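Local coordinates for UDP-N-acetylglucosamine 4,6-dehydratase (PDB 3PVZ), which binds NAD and probably acts as a lyase that dehydrates the nucleotide sugar UDP-N-acetylglucosamine, at residues 30-44 with 55-69. Sequence-based numbering, arbitrary orientation.
Sequences QSVVSQSRFLVLGGA and IFKRNPQKLHVVDIS. With NA (sodium ion), chain I; NAD (nicotinamide-adenine-dinucleotide), chain E.
Strands 37-41 and 62-66 run parallel, 10° apart, laced by alternating backbone bonds from Phe38 N to Lys62 O (2.7 Å) through His64 N to Phe38 O, Val40 N to His64 O and Val66 N to Val40 O. On the face carrying Phe38, Val40, Leu63 and Val65, Ile55 lies over one side of the Phe38 ring. Ile55 CG2 makes a CH-pi contact 3.9 Å from the Phe38 ring centroid, and Ile55 CD1 sits 3.5 Å from Phe38 CD1 and also meets Val40 CG2. With Phe38 CG anti to its own carbonyl carbon (chi1 -56°), the ring edge turns to Lys62 O. Val33 CG1 wedges in beside Arg58 O (3.3 Å) and Pro60 CB, bringing the end of helix 19-34 against the chain at Arg58 and Pro60. Across the sheet, Arg37 CG packs on Lys62 CB, while their charged ends part to Asp114 and Asp110 respectively; Leu39 CD1 and Leu41 CD2 both meet Val66. These strands and helix 46-56 form the first beta-alpha-beta unit of a Rossmann fold, with Gly43 probably the first glycine of its GxGxxG turn. There Val65 CG1 presses on Gly43 CA at 3.6 Å. Past strand 62-66, the Asp67 carboxylate grips the NAD adenosine ribose: OD1 accepts from O2B (2.7 Å) and OD2 from O3B (2.6 Å). Ala44 N reaches OD2 from above the carboxylate plane, and Ser69 N closes an Asx turn on the anti lone pair of OD1; these two amides and the two ribose hydroxyls together restrict the carboxylate's rotation.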
loop_
_atom_site.group_PDB
_atom_site.type_symbol
_atom_site.label_atom_id
_atom_site.label_comp_id
_atom_site.label_asym_id
_atom_site.label_seq_id
_atom_site.Cartn_x
_atom_site.Cartn_y
_atom_site.Cartn_z
ATOM N N GLN A 30 -1.981 30.034 -8.861
ATOM C CA GLN A 30 -2.829 29.691 -9.973
ATOM C C GLN A 30 -2.145 29.946 -11.301
ATOM O O GLN A 30 -2.297 29.195 -12.215
ATOM C CB GLN A 30 -4.146 30.442 -9.873
ATOM C CG GLN A 30 -5.144 29.723 -9.004
ATOM C CD GLN A 30 -6.443 30.504 -8.846
ATOM O OE1 GLN A 30 -6.838 31.202 -9.756
ATOM N NE2 GLN A 30 -7.095 30.381 -7.694
ATOM N N SER A 31 -1.391 31.032 -11.381
ATOM C CA SER A 31 -0.563 31.325 -12.533
ATOM C C SER A 31 0.460 30.225 -12.756
ATOM O O SER A 31 0.554 29.738 -13.882
ATOM C CB SER A 31 0.098 32.690 -12.387
ATOM O OG SER A 31 1.100 32.852 -13.358
ATOM N N VAL A 32 1.195 29.799 -11.723
ATOM C CA VAL A 32 2.228 28.782 -11.873
ATOM C C VAL A 32 1.660 27.407 -12.249
ATOM O O VAL A 32 2.071 26.831 -13.250
ATOM C CB VAL A 32 3.135 28.665 -10.637
ATOM C CG1 VAL A 32 4.030 27.406 -10.703
ATOM C CG2 VAL A 32 4.052 29.961 -10.495
ATOM N N VAL A 33 0.642 26.948 -11.528
ATOM C CA VAL A 33 0.078 25.640 -11.745
ATOM C C VAL A 33 -0.514 25.521 -13.157
ATOM O O VAL A 33 -0.369 24.492 -13.846
ATOM C CB VAL A 33 -1.021 25.331 -10.706
ATOM C CG1 VAL A 33 -1.743 24.059 -11.068
ATOM C CG2 VAL A 33 -0.400 25.223 -9.317
ATOM N N SER A 34 -1.191 26.576 -13.589
ATOM C CA SER A 34 -1.808 26.578 -14.911
ATOM C C SER A 34 -0.780 26.475 -16.089
ATOM O O SER A 34 -1.149 26.120 -17.209
ATOM C CB SER A 34 -2.674 27.835 -15.078
ATOM O OG SER A 34 -1.829 28.948 -15.453
ATOM N N GLN A 35 0.473 26.839 -15.859
ATOM C CA GLN A 35 1.504 26.686 -16.897
ATOM C C GLN A 35 2.567 25.652 -16.572
ATOM O O GLN A 35 3.708 25.686 -17.162
ATOM C CB GLN A 35 2.230 28.034 -17.228
ATOM C CG GLN A 35 2.269 29.055 -16.203
ATOM C CD GLN A 35 2.999 30.351 -16.652
ATOM O OE1 GLN A 35 3.926 30.310 -17.478
ATOM N NE2 GLN A 35 2.567 31.475 -16.122
ATOM N N SER A 36 2.288 24.762 -15.641
ATOM C CA SER A 36 3.322 23.798 -15.267
ATOM C C SER A 36 2.810 22.383 -15.276
ATOM O O SER A 36 1.562 22.089 -15.256
ATOM C CB SER A 36 3.951 24.151 -13.906
ATOM O OG SER A 36 4.276 25.517 -13.879
ATOM N N ARG A 37 3.783 21.504 -15.437
ATOM C CA ARG A 37 3.622 20.076 -15.442
ATOM C C ARG A 37 4.074 19.449 -14.135
ATOM O O ARG A 37 5.188 19.710 -13.668
ATOM C CB ARG A 37 4.483 19.549 -16.564
ATOM C CG ARG A 37 4.096 20.122 -17.965
ATOM C CD ARG A 37 5.133 19.820 -18.997
ATOM N NE ARG A 37 6.384 20.513 -18.692
ATOM C CZ ARG A 37 7.506 20.391 -19.383
ATOM N NH1 ARG A 37 8.554 21.122 -19.043
ATOM N NH2 ARG A 37 7.588 19.571 -20.414
ATOM N N PHE A 38 3.265 18.554 -13.585
ATOM C CA PHE A 38 3.524 17.949 -12.295
ATOM C C PHE A 38 3.497 16.439 -12.345
ATOM O O PHE A 38 2.572 15.821 -12.908
ATOM C CB PHE A 38 2.528 18.395 -11.208
ATOM C CG PHE A 38 2.438 19.869 -11.002
ATOM C CD1 PHE A 38 3.050 20.457 -9.914
ATOM C CD2 PHE A 38 1.779 20.667 -11.898
ATOM C CE1 PHE A 38 2.977 21.812 -9.710
ATOM C CE2 PHE A 38 1.736 22.034 -11.728
ATOM C CZ PHE A 38 2.318 22.609 -10.630
ATOM N N LEU A 39 4.444 15.848 -11.613
ATOM C CA LEU A 39 4.495 14.441 -11.339
ATOM C C LEU A 39 4.403 14.258 -9.805
ATOM O O LEU A 39 5.203 14.799 -9.111
ATOM C CB LEU A 39 5.833 13.891 -11.859
ATOM C CG LEU A 39 6.129 12.417 -11.555
ATOM C CD1 LEU A 39 4.909 11.445 -12.000
ATOM C CD2 LEU A 39 7.462 11.989 -12.112
ATOM N N VAL A 40 3.443 13.467 -9.296
ATOM C CA VAL A 40 3.331 13.193 -7.884
ATOM C C VAL A 40 3.496 11.725 -7.664
ATOM O O VAL A 40 2.628 10.907 -8.028
ATOM C CB VAL A 40 1.942 13.657 -7.320
ATOM C CG1 VAL A 40 1.873 13.475 -5.803
ATOM C CG2 VAL A 40 1.722 15.121 -7.704
ATOM N N LEU A 41 4.585 11.394 -6.996
ATOM C CA LEU A 41 4.901 10.055 -6.612
ATOM C C LEU A 41 4.374 9.776 -5.213
ATOM O O LEU A 41 4.483 10.552 -4.327
ATOM C CB LEU A 41 6.423 9.905 -6.618
ATOM C CG LEU A 41 7.031 10.318 -7.943
ATOM C CD1 LEU A 41 8.518 10.013 -7.926
ATOM C CD2 LEU A 41 6.325 9.618 -9.114
ATOM N N GLY A 42 3.872 8.587 -5.012
ATOM C CA GLY A 42 3.139 8.267 -3.803
ATOM C C GLY A 42 1.894 9.103 -3.696
ATOM O O GLY A 42 1.395 9.411 -2.578
ATOM N N GLY A 43 1.350 9.435 -4.853
ATOM C CA GLY A 43 0.233 10.359 -4.895
ATOM C C GLY A 43 -1.083 9.757 -4.475
ATOM O O GLY A 43 -2.009 10.491 -4.404
ATOM N N ALA A 44 -1.192 8.444 -4.291
ATOM C CA ALA A 44 -2.413 7.842 -3.699
ATOM C C ALA A 44 -2.360 7.774 -2.168
ATOM O O ALA A 44 -3.285 7.300 -1.537
ATOM C CB ALA A 44 -2.690 6.450 -4.260
ATOM N N ILE A 55 -3.168 20.640 -6.311
ATOM C CA ILE A 55 -2.708 20.964 -7.650
ATOM C C ILE A 55 -3.914 20.945 -8.604
ATOM O O ILE A 55 -4.175 21.901 -9.344
ATOM C CB ILE A 55 -1.580 19.965 -8.131
ATOM C CG1 ILE A 55 -0.383 20.039 -7.199
ATOM C CG2 ILE A 55 -1.229 20.208 -9.621
ATOM C CD1 ILE A 55 0.834 19.050 -7.560
ATOM N N PHE A 56 -4.667 19.856 -8.562
ATOM C CA PHE A 56 -5.763 19.669 -9.486
ATOM C C PHE A 56 -6.771 20.844 -9.500
ATOM O O PHE A 56 -7.234 21.250 -10.559
ATOM C CB PHE A 56 -6.495 18.368 -9.153
ATOM C CG PHE A 56 -7.467 17.953 -10.211
ATOM C CD1 PHE A 56 -8.725 18.480 -10.232
ATOM C CD2 PHE A 56 -7.103 17.073 -11.208
ATOM C CE1 PHE A 56 -9.618 18.129 -11.220
ATOM C CE2 PHE A 56 -8.020 16.692 -12.205
ATOM C CZ PHE A 56 -9.288 17.240 -12.186
ATOM N N LYS A 57 -7.124 21.362 -8.335
ATOM C CA LYS A 57 -8.153 22.399 -8.221
ATOM C C LYS A 57 -7.659 23.733 -8.786
ATOM O O LYS A 57 -8.460 24.648 -8.997
ATOM C CB LYS A 57 -8.576 22.560 -6.742
ATOM C CG LYS A 57 -7.532 23.113 -5.795
ATOM C CD LYS A 57 -8.098 23.531 -4.407
ATOM C CE LYS A 57 -8.108 22.393 -3.404
ATOM N NZ LYS A 57 -8.374 22.857 -1.948
ATOM N N ARG A 58 -6.343 23.855 -8.995
ATOM C CA ARG A 58 -5.759 25.063 -9.595
ATOM C C ARG A 58 -5.428 24.882 -11.091
ATOM O O ARG A 58 -4.607 25.635 -11.670
ATOM C CB ARG A 58 -4.513 25.437 -8.821
ATOM C CG ARG A 58 -4.897 25.981 -7.407
ATOM C CD ARG A 58 -3.722 26.365 -6.625
ATOM N NE ARG A 58 -4.113 26.959 -5.354
ATOM C CZ ARG A 58 -4.316 26.279 -4.204
ATOM N NH1 ARG A 58 -4.171 24.948 -4.123
ATOM N NH2 ARG A 58 -4.685 26.936 -3.111
ATOM N N ASN A 59 -6.041 23.845 -11.674
ATOM C CA ASN A 59 -6.145 23.635 -13.115
ATOM C C ASN A 59 -4.799 23.526 -13.844
ATOM O O ASN A 59 -4.492 24.360 -14.659
ATOM C CB ASN A 59 -6.988 24.750 -13.713
ATOM C CG ASN A 59 -7.227 24.572 -15.179
ATOM O OD1 ASN A 59 -7.440 23.450 -15.653
ATOM N ND2 ASN A 59 -7.092 25.667 -15.938
ATOM N N PRO A 60 -4.010 22.503 -13.528
ATOM C CA PRO A 60 -2.652 22.325 -14.000
ATOM C C PRO A 60 -2.566 21.881 -15.475
ATOM O O PRO A 60 -3.473 21.188 -15.965
ATOM C CB PRO A 60 -2.154 21.170 -13.180
ATOM C CG PRO A 60 -3.365 20.331 -12.928
ATOM C CD PRO A 60 -4.477 21.341 -12.738
ATOM N N GLN A 61 -1.429 22.169 -16.129
ATOM C CA GLN A 61 -1.274 21.841 -17.548
ATOM C C GLN A 61 -1.177 20.335 -17.670
ATOM O O GLN A 61 -1.716 19.704 -18.580
ATOM C CB GLN A 61 -0.029 22.506 -18.090
ATOM C CG GLN A 61 -0.081 23.394 -19.286
ATOM C CD GLN A 61 1.363 23.877 -19.581
ATOM O OE1 GLN A 61 2.220 23.113 -19.420
ATOM N NE2 GLN A 61 1.593 25.121 -19.942
ATOM N N LYS A 62 -0.494 19.745 -16.708
ATOM C CA LYS A 62 -0.119 18.332 -16.708
ATOM C C LYS A 62 0.013 17.910 -15.243
ATOM O O LYS A 62 0.671 18.599 -14.457
ATOM C CB LYS A 62 1.194 18.099 -17.466
ATOM C CG LYS A 62 1.516 16.621 -17.649
ATOM C CD LYS A 62 2.773 16.403 -18.416
ATOM C CE LYS A 62 3.055 14.903 -18.663
ATOM N NZ LYS A 62 4.436 14.785 -19.243
ATOM N N LEU A 63 -0.675 16.806 -14.902
ATOM C CA LEU A 63 -0.607 16.190 -13.622
ATOM C C LEU A 63 -0.693 14.677 -13.699
ATOM O O LEU A 63 -1.733 14.089 -14.018
ATOM C CB LEU A 63 -1.655 16.807 -12.701
ATOM C CG LEU A 63 -1.930 16.101 -11.359
ATOM C CD1 LEU A 63 -0.636 16.142 -10.578
ATOM C CD2 LEU A 63 -3.111 16.681 -10.547
ATOM N N HIS A 64 0.428 14.041 -13.406
ATOM C CA HIS A 64 0.552 12.599 -13.441
ATOM C C HIS A 64 0.782 12.089 -12.041
ATOM O O HIS A 64 1.639 12.602 -11.338
ATOM C CB HIS A 64 1.688 12.153 -14.329
ATOM C CG HIS A 64 1.402 12.256 -15.789
ATOM N ND1 HIS A 64 2.253 11.737 -16.745
ATOM C CD2 HIS A 64 0.365 12.809 -16.462
ATOM C CE1 HIS A 64 1.744 11.957 -17.954
ATOM N NE2 HIS A 64 0.602 12.628 -17.802
ATOM N N VAL A 65 -0.068 11.124 -11.620
ATOM C CA VAL A 65 -0.008 10.543 -10.286
ATOM C C VAL A 65 0.487 9.094 -10.366
ATOM O O VAL A 65 -0.003 8.318 -11.164
ATOM C CB VAL A 65 -1.414 10.570 -9.621
ATOM C CG1 VAL A 65 -1.314 10.262 -8.154
ATOM C CG2 VAL A 65 -2.091 11.955 -9.864
ATOM N N VAL A 66 1.443 8.715 -9.550
ATOM C CA VAL A 66 1.999 7.349 -9.547
ATOM C C VAL A 66 2.033 6.731 -8.155
ATOM O O VAL A 66 2.518 7.328 -7.225
ATOM C CB VAL A 66 3.404 7.389 -10.076
ATOM C CG1 VAL A 66 4.071 5.930 -10.089
ATOM C CG2 VAL A 66 3.412 7.969 -11.504
ATOM N N ASP A 67 1.518 5.513 -7.986
ATOM C CA ASP A 67 1.485 4.887 -6.669
ATOM C C ASP A 67 1.215 3.424 -6.869
ATOM O O ASP A 67 0.561 3.038 -7.829
ATOM C CB ASP A 67 0.347 5.492 -5.825
ATOM C CG ASP A 67 0.491 5.210 -4.365
ATOM O OD1 ASP A 67 0.299 4.032 -3.923
ATOM O OD2 ASP A 67 0.722 6.207 -3.645
ATOM N N ILE A 68 1.704 2.602 -5.964
ATOM C CA ILE A 68 1.518 1.181 -6.133
ATOM C C ILE A 68 0.113 0.778 -5.803
ATOM O O ILE A 68 -0.325 -0.230 -6.308
ATOM C CB ILE A 68 2.497 0.300 -5.318
ATOM C CG1 ILE A 68 2.595 0.773 -3.881
ATOM C CG2 ILE A 68 3.854 0.313 -5.918
ATOM C CD1 ILE A 68 3.407 -0.139 -3.019
ATOM N N SER A 69 -0.620 1.568 -5.020
ATOM C CA SER A 69 -1.972 1.176 -4.648
ATOM C C SER A 69 -2.987 1.542 -5.744
ATOM O O SER A 69 -3.362 2.690 -5.861
ATOM C CB SER A 69 -2.373 1.810 -3.291
ATOM O OG SER A 69 -3.757 1.609 -3.052
HETATM NA NA NA I . 5.584 26.175 -18.738
HETATM P PA NAD E . 1.241 6.965 3.265
HETATM O O1A NAD E . 1.499 5.572 3.739
HETATM O O2A NAD E . -0.224 7.270 3.334
HETATM O O5B NAD E . 1.452 7.096 1.695
HETATM C C5B NAD E . 2.733 6.656 1.192
HETATM C C4B NAD E . 2.427 6.328 -0.273
HETATM O O4B NAD E . 3.573 5.898 -0.979
HETATM C C3B NAD E . 1.370 5.180 -0.356
HETATM O O3B NAD E . 0.274 5.549 -1.168
HETATM C C2B NAD E . 2.188 4.014 -0.959
HETATM O O2B NAD E . 1.411 3.052 -1.663
HETATM C C1B NAD E . 3.164 4.851 -1.819
HETATM N N9A NAD E . 4.345 4.075 -2.166
HETATM C C8A NAD E . 5.174 3.439 -1.327
HETATM N N7A NAD E . 6.091 2.797 -1.974
HETATM C C5A NAD E . 5.919 3.089 -3.299
HETATM C C6A NAD E . 6.562 2.708 -4.473
HETATM N N6A NAD E . 7.685 1.927 -4.350
HETATM N N1A NAD E . 6.118 3.139 -5.650
HETATM C C2A NAD E . 5.036 3.907 -5.728
HETATM N N3A NAD E . 4.388 4.265 -4.648
HETATM C C4A NAD E . 4.793 3.887 -3.443
HETATM O O3 NAD E . 2.174 7.981 4.096
HETATM P PN NAD E . 1.710 9.534 4.257
HETATM O O1N NAD E . 0.985 9.722 5.579
HETATM O O2N NAD E . 1.004 10.196 3.146
HETATM O O5D NAD E . 3.185 10.197 4.590
HETATM C C5D NAD E . 3.943 10.403 3.407
HETATM C C4D NAD E . 5.315 10.974 3.786
HETATM O O4D NAD E . 5.165 12.010 4.806
HETATM C C3D NAD E . 6.182 9.873 4.435
HETATM O O3D NAD E . 7.599 10.084 4.241
HETATM C C2D NAD E . 5.927 10.084 5.945
HETATM O O2D NAD E . 6.995 9.579 6.760
HETATM C C1D NAD E . 5.859 11.609 6.021
HETATM N N1N NAD E . 5.174 12.081 7.234
HETATM C C2N NAD E . 3.895 11.731 7.422
HETATM C C3N NAD E . 3.200 12.159 8.533
HETATM C C7N NAD E . 1.802 11.761 8.771
HETATM O O7N NAD E . 1.301 12.130 9.831
HETATM N N7N NAD E . 1.101 11.006 7.912
HETATM C C4N NAD E . 3.853 12.981 9.485
HETATM C C5N NAD E . 5.170 13.334 9.246
HETATM C C6N NAD E . 5.821 12.859 8.107
HETATM O O HOH W 1 -4.657 28.053 -12.374
HETATM O O HOH W 2 -3.536 25.142 -17.411
HETATM O O HOH W 3 5.761 28.326 -18.205
HETATM O O HOH W 4 6.037 23.939 -18.657
#